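Local coordinates for protein kunitz-type conkunitzin-S1 (Conus striatus, PDB 6Q6C) that blocks Shaker-family voltage-activated potassium channels as a Kunitz-type venom toxin of a cone snail, at residues E20-Y25 / E44-R49. The protein carries 1 engineered substitution. Residues are numbered along the deposited sequence; the frame is centred on the assembly and turned at random.
Sequences EKRIYY and ENNFRR. With NO3 (nitrate ion), chain D; NO3 (nitrate ion), chain F; PO4 (phosphate ion), chain C.
Ile23 and Phe47 pair as a single antiparallel bridge, a point where the loop leading into helix 50-58 of this Kunitz (BPTI-like) fold is fastened to strand 20-26. Ile23 N to Phe47 O and Phe47 N to Ile23 O are both 2.8 Å, making it a hydrogen-bonded pair. On the far edge of the strand, Arg22 and Tyr24 bond through their backbones to Phe35 and Leu33 of strand 31-37.

Arg22 CB lies 3.6 Å from Phe47 O, and CG and then CD slide past the amide oxygen of Asn46, CD coming to 3.2 Å from Asn46 OD1. The bend at chi2 (-69°) sets CD there. NE passes the CG of Arg48, whose tip, NH1 leading, sits over one face of the Arg22 guanidinium, offset toward its rim, with the planes tilted 44° apart. These like charges, with Arg22 NH2 only 3.2 Å from Arg48 NH1, are probably eased by the anions around them: Arg22 NH2 forms a salt bridge with Glu20 OE2, while Arg48 NH2 donates to a phosphate and NE to a nitrate, both probably from the crystallisation liquor. Arg22 NH1 donates a hydrogen bond to Lys21 O, standing above that carbonyl's plane.

Beyond the bridge, the Asn45 carboxamide grips Tyr25's backbone twice: OD1 accepts from Tyr25 N at 2.8 Å, nearly straight at 173°, and ND2 donates to Tyr25 O at 3.0 Å, on a lone pair.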
loop_
_atom_site.group_PDB
_atom_site.type_symbol
_atom_site.label_atom_id
_atom_site.label_comp_id
_atom_site.label_asym_id
_atom_site.label_seq_id
_atom_site.Cartn_x
_atom_site.Cartn_y
_atom_site.Cartn_z
ATOM N N GLU A 20 8.204 -9.522 0.173
ATOM C CA GLU A 20 7.602 -9.111 1.445
ATOM C C GLU A 20 6.106 -8.853 1.299
ATOM O O GLU A 20 5.647 -8.414 0.234
ATOM C CB GLU A 20 8.254 -7.816 1.915
ATOM C CG GLU A 20 9.681 -8.053 2.249
ATOM C CD GLU A 20 10.448 -6.861 2.772
ATOM O OE1 GLU A 20 11.587 -7.077 3.199
ATOM O OE2 GLU A 20 10.032 -5.712 2.539
ATOM N N LYS A 21 5.374 -9.180 2.337
ATOM C CA LYS A 21 3.904 -8.955 2.388
ATOM C C LYS A 21 3.671 -7.497 2.784
ATOM O O LYS A 21 4.149 -7.066 3.853
ATOM C CB LYS A 21 3.270 -9.887 3.417
ATOM C CG LYS A 21 3.435 -11.354 3.064
ATOM C CD LYS A 21 2.798 -12.331 3.995
ATOM C CE LYS A 21 2.931 -13.740 3.467
ATOM N NZ LYS A 21 2.108 -14.662 4.283
ATOM N N ARG A 22 2.936 -6.789 1.984
ATOM C CA ARG A 22 2.491 -5.441 2.302
ATOM C C ARG A 22 1.016 -5.313 1.904
ATOM O O ARG A 22 0.439 -6.154 1.246
ATOM C CB ARG A 22 3.342 -4.403 1.581
ATOM C CG ARG A 22 4.768 -4.340 2.083
ATOM C CD ARG A 22 4.971 -3.794 3.497
ATOM N NE ARG A 22 6.411 -3.689 3.868
ATOM C CZ ARG A 22 7.177 -4.616 4.290
ATOM N NH1 ARG A 22 6.690 -5.856 4.617
ATOM N NH2 ARG A 22 8.454 -4.211 4.354
ATOM N N ILE A 23 0.468 -4.193 2.264
ATOM C CA ILE A 23 -0.940 -3.794 2.026
ATOM C C ILE A 23 -0.950 -2.457 1.289
ATOM O O ILE A 23 -0.132 -1.581 1.632
ATOM C CB ILE A 23 -1.669 -3.699 3.386
ATOM C CG1 ILE A 23 -1.583 -4.977 4.229
ATOM C CG2 ILE A 23 -3.108 -3.288 3.135
ATOM C CD1 ILE A 23 -2.201 -6.158 3.606
ATOM N N TYR A 24 -1.828 -2.328 0.307
ATOM C CA TYR A 24 -1.989 -1.072 -0.407
ATOM C C TYR A 24 -3.484 -0.722 -0.386
ATOM O O TYR A 24 -4.324 -1.597 -0.338
ATOM C CB TYR A 24 -1.407 -1.116 -1.813
ATOM C CG TYR A 24 -2.265 -1.827 -2.837
ATOM C CD1 TYR A 24 -2.350 -3.187 -2.848
ATOM C CD2 TYR A 24 -3.040 -1.118 -3.745
ATOM C CE1 TYR A 24 -3.113 -3.865 -3.771
ATOM C CE2 TYR A 24 -3.878 -1.781 -4.632
ATOM C CZ TYR A 24 -3.963 -3.171 -4.594
ATOM O OH TYR A 24 -4.837 -3.770 -5.488
ATOM N N TYR A 25 -3.750 0.575 -0.483
ATOM C CA TYR A 25 -5.128 1.053 -0.642
ATOM C C TYR A 25 -5.497 1.042 -2.117
ATOM O O TYR A 25 -4.848 1.712 -2.914
ATOM C CB TYR A 25 -5.365 2.418 -0.009
ATOM C CG TYR A 25 -6.808 2.850 -0.109
ATOM C CD1 TYR A 25 -7.776 2.225 0.642
ATOM C CD2 TYR A 25 -7.188 3.901 -0.913
ATOM C CE1 TYR A 25 -9.116 2.610 0.562
ATOM C CE2 TYR A 25 -8.512 4.320 -0.983
ATOM C CZ TYR A 25 -9.469 3.717 -0.198
ATOM O OH TYR A 25 -10.798 4.077 -0.293
ATOM N N GLU A 44 4.529 5.565 -1.251
ATOM C CA GLU A 44 3.930 5.700 0.096
ATOM C C GLU A 44 2.646 4.879 0.257
ATOM O O GLU A 44 2.179 4.778 1.361
ATOM C CB GLU A 44 3.694 7.176 0.346
ATOM C CG GLU A 44 4.980 7.924 0.658
ATOM C CD GLU A 44 4.729 9.422 0.566
ATOM O OE1 GLU A 44 3.809 9.857 -0.191
ATOM O OE2 GLU A 44 5.429 10.154 1.242
ATOM N N ASN A 45 2.059 4.323 -0.802
ATOM C CA ASN A 45 0.839 3.510 -0.670
ATOM C C ASN A 45 1.250 2.083 -0.303
ATOM O O ASN A 45 1.187 1.189 -1.133
ATOM C CB ASN A 45 -0.022 3.590 -1.907
ATOM C CG ASN A 45 -1.368 2.971 -1.680
ATOM O OD1 ASN A 45 -1.688 2.499 -0.596
ATOM N ND2 ASN A 45 -2.155 2.924 -2.739
ATOM N N ASN A 46 1.842 1.948 0.868
ATOM C CA ASN A 46 2.608 0.736 1.241
ATOM C C ASN A 46 2.548 0.639 2.744
ATOM O O ASN A 46 3.169 1.478 3.402
ATOM C CB ASN A 46 4.014 0.888 0.668
ATOM C CG ASN A 46 4.887 -0.309 0.973
ATOM O OD1 ASN A 46 4.684 -0.960 1.969
ATOM N ND2 ASN A 46 5.785 -0.626 0.044
ATOM N N PHE A 47 1.798 -0.328 3.273
ATOM C CA PHE A 47 1.565 -0.450 4.727
ATOM C C PHE A 47 1.934 -1.877 5.141
ATOM O O PHE A 47 1.703 -2.857 4.433
ATOM C CB PHE A 47 0.105 -0.194 5.119
ATOM C CG PHE A 47 -0.386 1.153 4.642
ATOM C CD1 PHE A 47 -0.874 1.334 3.359
ATOM C CD2 PHE A 47 -0.376 2.214 5.515
ATOM C CE1 PHE A 47 -1.240 2.598 2.935
ATOM C CE2 PHE A 47 -0.772 3.483 5.111
ATOM C CZ PHE A 47 -1.214 3.642 3.835
ATOM N N ARG A 48 2.487 -2.020 6.333
ATOM C CA ARG A 48 2.740 -3.335 6.922
ATOM C C ARG A 48 1.459 -3.978 7.415
ATOM O O ARG A 48 1.397 -5.270 7.349
ATOM C CB ARG A 48 3.773 -3.299 8.031
ATOM C CG ARG A 48 5.144 -2.923 7.502
ATOM C CD ARG A 48 6.159 -2.988 8.629
ATOM N NE ARG A 48 7.493 -2.627 8.225
ATOM C CZ ARG A 48 8.372 -3.438 7.674
ATOM N NH1 ARG A 48 8.024 -4.694 7.449
ATOM N NH2 ARG A 48 9.554 -2.971 7.288
ATOM N N ARG A 49 0.523 -3.213 7.924
ATOM C CA ARG A 49 -0.694 -3.766 8.536
ATOM C C ARG A 49 -1.931 -3.210 7.849
ATOM O O ARG A 49 -1.976 -2.002 7.493
ATOM C CB ARG A 49 -0.691 -3.372 10.009
ATOM C CG ARG A 49 0.428 -4.054 10.773
ATOM C CD ARG A 49 0.091 -4.075 12.223
ATOM N NE ARG A 49 -0.113 -2.723 12.681
ATOM C CZ ARG A 49 -1.053 -2.325 13.539
ATOM N NH1 ARG A 49 -1.997 -3.150 13.989
ATOM N NH2 ARG A 49 -1.075 -1.054 13.899
HETATM N N NO3 D . 2.778 0.708 8.700
HETATM O O1 NO3 D . 3.534 0.510 7.453
HETATM O O2 NO3 D . 2.490 1.969 9.149
HETATM O O3 NO3 D . 1.570 -0.479 8.907
HETATM N N NO3 F . 9.555 -0.159 8.726
HETATM O O1 NO3 F . 10.111 0.188 7.661
HETATM O O2 NO3 F . 10.417 -0.804 9.844
HETATM O O3 NO3 F . 7.829 0.082 8.926
HETATM P P PO4 C . 12.861 -4.638 5.506
HETATM O O1 PO4 C . 13.044 -5.365 4.173
HETATM O O2 PO4 C . 11.695 -3.661 5.350
HETATM O O3 PO4 C . 14.154 -4.064 5.984
HETATM O O4 PO4 C . 12.366 -5.645 6.568
#